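PDB 3DB2: putative NADPH-dependent oxidoreductase from Desulfitobacterium hafniense DCB-2, which probably binds a nicotinamide dinucleotide through its Rossmann-fold domain and uses it to oxidise or reduce a substrate not yet identified. Local coordinates for residues P175-L179 with N213-T219; V200-G204 with A336-V341. All blocks are in the same frame, centred on the assembly; numbering follows the deposited sequence. Where two conformers were deposited one is given.

The two contacts lie side by side in the C-terminal domain, their centres about 9 Å apart, and both rest on the same mixed sheet, where strands 197-205 and 216-223 are antiparallel neighbours. The segments alternate along the chain: 175-179, 200-204, 213-219, then 336-341. Contact 1 sets a glycine-rich turn on the start of strand 216-223, and contact 2 sets helix 324-343 against strand 197-205. Asn202 joins them, its OD1 2.5 Å from Thr219 OG1 and its ND2 2.8 Å from Asn217 OD1, both probable hydrogen bonds. Residues of both contacts also touch the second subunit, consistent with the sheet-mediated dimers of this family.

Contact 1 (P175-L179 with N213-T219); sequences PGGPL and NITVNQT
Segment 175-179 is a tight turn that enters a helix: Pro175 is in the polyproline II region (phi/psi -58/131), Gly176 (67/16) and Gly177 (64/-117) take positive phi, and Gly177 is the N-cap of the helix that starts at Pro178. Leu179 N closes the turn on Gly176 O at 3.0 Å. Segment 213-219 runs in as loop and becomes strand at Val216; Thr215 and Val216 together face Lys205 in a classic beta bulge. Gly177 CA lies 5.0 Å from Ile214 CA and Leu179 CA 7.1 Å from Asn217 CA. Gly177 CA comes 3.3 Å from Ile214 O in a CA-H...O contact; an ideal CB there would sit 1.9 Å from Ile214 O, so a side chain cannot fit.

Asn217 (m) is the main link: its ND2 donates to Gly176 O at 2.9 Å and also bonds Thr233, while its OD1 meets Asn202. Pro178 CG rests 3.4 Å from Thr215 O. Leu179 CB lies 3.7 Å from Asn217 ND2, and with chi1 t and chi2 p its CD1 comes 4.3 Å from Thr219 OG1. Water 1 bridges Gly176 N (2.9 Å) and Asn213 OD1 (2.6 Å); Asn213 ND2 bonds Ala174 O and Arg168 O. The glycines supply the positive phi angles, consistent with the glycine-rich loop of Gfo/Idh/MocA proteins. The turn packs over strands 216-223 and 228-234, with Leu179 reaching Val334 and Ala337 of helix 324-343.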
loop_
_atom_site.group_PDB
_atom_site.type_symbol
_atom_site.label_atom_id
_atom_site.label_comp_id
_atom_site.label_asym_id
_atom_site.label_seq_id
_atom_site.Cartn_x
_atom_site.Cartn_y
_atom_site.Cartn_z
ATOM N N PRO C 175 -14.556 -10.566 12.165
ATOM C CA PRO C 175 -14.174 -11.071 10.846
ATOM C C PRO C 175 -12.969 -10.322 10.262
ATOM O O PRO C 175 -12.870 -9.101 10.217
ATOM C CB PRO C 175 -15.439 -10.852 10.026
ATOM C CG PRO C 175 -16.545 -10.766 11.019
ATOM C CD PRO C 175 -15.958 -10.098 12.232
ATOM N N GLY C 176 -12.014 -11.110 9.803
ATOM C CA GLY C 176 -10.747 -10.696 9.239
ATOM C C GLY C 176 -9.870 -10.044 10.273
ATOM O O GLY C 176 -8.883 -9.361 9.974
ATOM N N GLY C 177 -10.191 -10.233 11.560
ATOM C CA GLY C 177 -9.380 -9.648 12.619
ATOM C C GLY C 177 -9.405 -8.131 12.604
ATOM O O GLY C 177 -10.472 -7.534 12.798
ATOM N N PRO C 178 -8.261 -7.494 12.373
ATOM C CA PRO C 178 -8.225 -6.036 12.311
ATOM C C PRO C 178 -9.069 -5.521 11.147
ATOM O O PRO C 178 -9.441 -4.335 11.125
ATOM C CB PRO C 178 -6.732 -5.712 12.167
ATOM C CG PRO C 178 -6.165 -6.937 11.501
ATOM C CD PRO C 178 -6.922 -8.076 12.139
ATOM N N LEU C 179 -9.392 -6.368 10.179
ATOM C CA LEU C 179 -10.199 -5.847 9.053
ATOM C C LEU C 179 -11.520 -5.247 9.507
ATOM O O LEU C 179 -11.984 -4.216 9.001
ATOM C CB LEU C 179 -10.465 -6.992 8.098
ATOM C CG LEU C 179 -10.973 -6.722 6.697
ATOM C CD1 LEU C 179 -10.243 -5.532 6.093
ATOM C CD2 LEU C 179 -10.831 -8.000 5.886
ATOM N N ASN C 213 -7.530 -16.047 15.017
ATOM C CA ASN C 213 -8.029 -15.201 13.928
ATOM C C ASN C 213 -6.907 -14.667 13.031
ATOM O O ASN C 213 -5.723 -14.644 13.386
ATOM C CB ASN C 213 -8.801 -14.046 14.538
ATOM C CG ASN C 213 -9.950 -13.560 13.681
ATOM O OD1 ASN C 213 -10.164 -14.017 12.563
ATOM N ND2 ASN C 213 -10.689 -12.632 14.270
ATOM N N ILE C 214 -7.316 -14.224 11.845
ATOM C CA ILE C 214 -6.417 -13.400 10.997
ATOM C C ILE C 214 -5.923 -12.231 11.797
ATOM O O ILE C 214 -6.731 -11.629 12.547
ATOM C CB ILE C 214 -7.214 -12.969 9.738
ATOM C CG1 ILE C 214 -7.402 -14.131 8.761
ATOM C CG2 ILE C 214 -6.570 -11.749 9.108
ATOM C CD1 ILE C 214 -8.420 -13.937 7.659
ATOM N N THR C 215 -4.658 -11.842 11.723
ATOM C CA THR C 215 -4.201 -10.589 12.302
ATOM C C THR C 215 -3.511 -9.638 11.321
ATOM O O THR C 215 -3.152 -8.538 11.761
ATOM C CB THR C 215 -3.227 -10.800 13.472
ATOM O OG1 THR C 215 -2.053 -11.525 13.161
ATOM C CG2 THR C 215 -3.915 -11.665 14.545
ATOM N N VAL C 216 -3.355 -10.091 10.078
ATOM C CA VAL C 216 -2.667 -9.319 9.038
ATOM C C VAL C 216 -3.385 -9.544 7.713
ATOM O O VAL C 216 -3.553 -10.696 7.305
ATOM C CB VAL C 216 -1.193 -9.722 8.895
ATOM C CG1 VAL C 216 -0.535 -9.008 7.710
ATOM C CG2 VAL C 216 -0.387 -9.454 10.156
ATOM N N ASN C 217 -3.861 -8.485 7.087
ATOM C CA ASN C 217 -4.518 -8.504 5.816
ATOM C C ASN C 217 -3.854 -7.455 4.875
ATOM O O ASN C 217 -3.427 -6.418 5.353
ATOM C CB ASN C 217 -5.996 -8.162 5.797
ATOM C CG ASN C 217 -6.851 -9.059 6.683
ATOM O OD1 ASN C 217 -7.209 -10.149 6.284
ATOM N ND2 ASN C 217 -7.138 -8.487 7.848
ATOM N N GLN C 218 -3.846 -7.804 3.606
ATOM C CA GLN C 218 -3.641 -6.832 2.533
ATOM C C GLN C 218 -4.795 -7.065 1.548
ATOM O O GLN C 218 -4.960 -8.158 1.033
ATOM C CB GLN C 218 -2.288 -6.993 1.906
ATOM C CG GLN C 218 -1.196 -6.490 2.846
ATOM C CD GLN C 218 0.185 -6.447 2.245
ATOM O OE1 GLN C 218 0.597 -7.428 1.617
ATOM N NE2 GLN C 218 0.927 -5.356 2.391
ATOM N N THR C 219 -5.545 -6.001 1.289
ATOM C CA THR C 219 -6.774 -6.101 0.520
ATOM C C THR C 219 -6.693 -5.153 -0.686
ATOM O O THR C 219 -6.320 -3.993 -0.429
ATOM C CB THR C 219 -8.000 -5.699 1.359
ATOM O OG1 THR C 219 -7.954 -6.464 2.562
ATOM C CG2 THR C 219 -9.265 -6.022 0.591
HETATM O O HOH W 1 -11.492 -13.922 10.277
#

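Contact 2 (V200-G204 with A336-V341); sequences VFNFG and AAVKSV
Helix 336-341 lies across strand 200-204 with its axis 6.6 Å away at closest approach and a signed crossing angle of -61°. The strand is regularly extended; its nearest CA pairs are Asn202 with Ala337 (5.3 Å) and Phe201 with Ser340 (5.7 Å). Val200 and Asn202 point their CA-to-CB bonds at the helix, Phe201 and Phe203 away from it. Val200, chi1 t, straddles two alanines: CG2 is 3.8 Å from Ala336 CB and CG1 3.8 Å from Ala337 CB. Asn202, also t with chi2 near 65°, has CB 3.6 Å from Ala337 O and ND2 3.2 Å from Val341 CG2, while its side-chain carboxamide bonds Thr219 (through OD1) and Asn217 (through ND2) on the adjoining strand. Val341 (t) also places CG1 4.0 Å from Gly204 O. Ser340 (t) aims its hydroxyl at the strand backbone: Asn202 N donates to Ser340 OG at 2.9 Å, and the same OG bonds Arg345 O. Phe201 (t, chi2 89°) brings CD1 to 3.4 Å from Ser340 OG, and its ring stacks on Phe201 of the second subunit. This is helix-on-sheet packing, with the dimer partner on the other face of the sheet.

Chemically, the seam combines small apolar groups with satisfaction of backbone polar groups. Val200 pairs with Val347 on the short strand 347-348, but at Asn202 a helix hydroxyl and a water take over: Ser340 OG accepts from the backbone N-H, and water 2 donates to Asn202 O (2.8 Å) and Ser340 O (3.0 Å), so both backbone groups of Asn202 stay satisfied.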
loop_
_atom_site.group_PDB
_atom_site.type_symbol
_atom_site.label_atom_id
_atom_site.label_comp_id
_atom_site.label_asym_id
_atom_site.label_seq_id
_atom_site.Cartn_x
_atom_site.Cartn_y
_atom_site.Cartn_z
ATOM N N VAL C 200 -13.365 -7.096 -4.446
ATOM C CA VAL C 200 -12.375 -7.241 -3.414
ATOM C C VAL C 200 -11.469 -8.447 -3.639
ATOM O O VAL C 200 -12.019 -9.479 -4.031
ATOM C CB VAL C 200 -13.073 -7.446 -2.039
ATOM C CG1 VAL C 200 -12.070 -7.500 -0.898
ATOM C CG2 VAL C 200 -14.099 -6.352 -1.789
ATOM N N PHE C 201 -10.180 -8.325 -3.337
ATOM C CA PHE C 201 -9.302 -9.487 -3.212
ATOM C C PHE C 201 -8.520 -9.300 -1.897
ATOM O O PHE C 201 -8.024 -8.219 -1.594
ATOM C CB PHE C 201 -8.389 -9.741 -4.414
ATOM C CG PHE C 201 -7.554 -10.994 -4.201
ATOM C CD1 PHE C 201 -8.080 -12.217 -4.609
ATOM C CD2 PHE C 201 -6.308 -11.008 -3.597
ATOM C CE1 PHE C 201 -7.378 -13.397 -4.398
ATOM C CE2 PHE C 201 -5.598 -12.178 -3.400
ATOM C CZ PHE C 201 -6.140 -13.379 -3.806
ATOM N N ASN C 202 -8.361 -10.383 -1.139
ATOM C CA ASN C 202 -7.550 -10.260 0.078
ATOM C C ASN C 202 -6.602 -11.441 0.265
ATOM O O ASN C 202 -6.993 -12.580 0.026
ATOM C CB ASN C 202 -8.451 -10.158 1.312
ATOM C CG ASN C 202 -7.766 -9.848 2.604
ATOM O OD1 ASN C 202 -7.186 -8.787 2.825
ATOM N ND2 ASN C 202 -7.806 -10.738 3.583
ATOM N N PHE C 203 -5.390 -11.165 0.729
ATOM C CA PHE C 203 -4.501 -12.147 1.337
ATOM C C PHE C 203 -4.462 -11.848 2.843
ATOM O O PHE C 203 -4.253 -10.687 3.243
ATOM C CB PHE C 203 -3.115 -12.143 0.775
ATOM C CG PHE C 203 -2.877 -12.745 -0.608
ATOM C CD1 PHE C 203 -3.416 -13.954 -0.968
ATOM C CD2 PHE C 203 -2.070 -12.057 -1.521
ATOM C CE1 PHE C 203 -3.185 -14.555 -2.189
ATOM C CE2 PHE C 203 -1.846 -12.637 -2.763
ATOM C CZ PHE C 203 -2.402 -13.855 -3.109
ATOM N N GLY C 204 -4.646 -12.853 3.693
ATOM C CA GLY C 204 -4.511 -12.530 5.121
ATOM C C GLY C 204 -4.439 -13.793 5.977
ATOM O O GLY C 204 -4.937 -14.841 5.564
ATOM N N ALA C 336 -16.670 -9.671 1.942
ATOM C CA ALA C 336 -16.146 -10.118 0.632
ATOM C C ALA C 336 -14.684 -10.483 0.764
ATOM O O ALA C 336 -14.218 -11.446 0.124
ATOM C CB ALA C 336 -16.390 -9.024 -0.382
ATOM N N ALA C 337 -13.965 -9.696 1.578
ATOM C CA ALA C 337 -12.547 -9.947 1.840
ATOM C C ALA C 337 -12.312 -11.251 2.576
ATOM O O ALA C 337 -11.394 -12.002 2.252
ATOM C CB ALA C 337 -11.933 -8.788 2.622
ATOM N N VAL C 338 -13.125 -11.563 3.578
ATOM C CA VAL C 338 -13.021 -12.897 4.207
ATOM C C VAL C 338 -13.368 -14.022 3.247
ATOM O O VAL C 338 -12.694 -15.068 3.207
ATOM C CB VAL C 338 -13.904 -12.906 5.464
ATOM C CG1 VAL C 338 -13.913 -14.260 6.152
ATOM C CG2 VAL C 338 -13.387 -11.832 6.422
ATOM N N LYS C 339 -14.394 -13.819 2.419
ATOM C CA LYS C 339 -14.813 -14.796 1.429
ATOM C C LYS C 339 -13.641 -15.006 0.448
ATOM O O LYS C 339 -13.421 -16.147 0.031
ATOM C CB LYS C 339 -16.028 -14.388 0.624
ATOM C CG LYS C 339 -16.563 -15.516 -0.240
ATOM C CD LYS C 339 -17.841 -15.169 -0.984
ATOM C CE LYS C 339 -19.077 -15.184 -0.107
ATOM N NZ LYS C 339 -19.359 -16.514 0.499
ATOM N N SER C 340 -12.953 -13.899 0.169
ATOM C CA SER C 340 -11.862 -13.938 -0.824
ATOM C C SER C 340 -10.730 -14.820 -0.320
ATOM O O SER C 340 -10.054 -15.540 -1.065
ATOM C CB SER C 340 -11.369 -12.521 -1.161
ATOM O OG SER C 340 -10.185 -12.503 -1.919
ATOM N N VAL C 341 -10.491 -14.783 0.989
ATOM C CA VAL C 341 -9.457 -15.582 1.612
ATOM C C VAL C 341 -9.846 -17.057 1.612
ATOM O O VAL C 341 -8.992 -17.866 1.229
ATOM C CB VAL C 341 -9.151 -15.183 3.069
ATOM C CG1 VAL C 341 -8.229 -16.166 3.777
ATOM C CG2 VAL C 341 -8.483 -13.839 3.042
HETATM O O HOH W 2 -7.046 -15.162 -1.053
#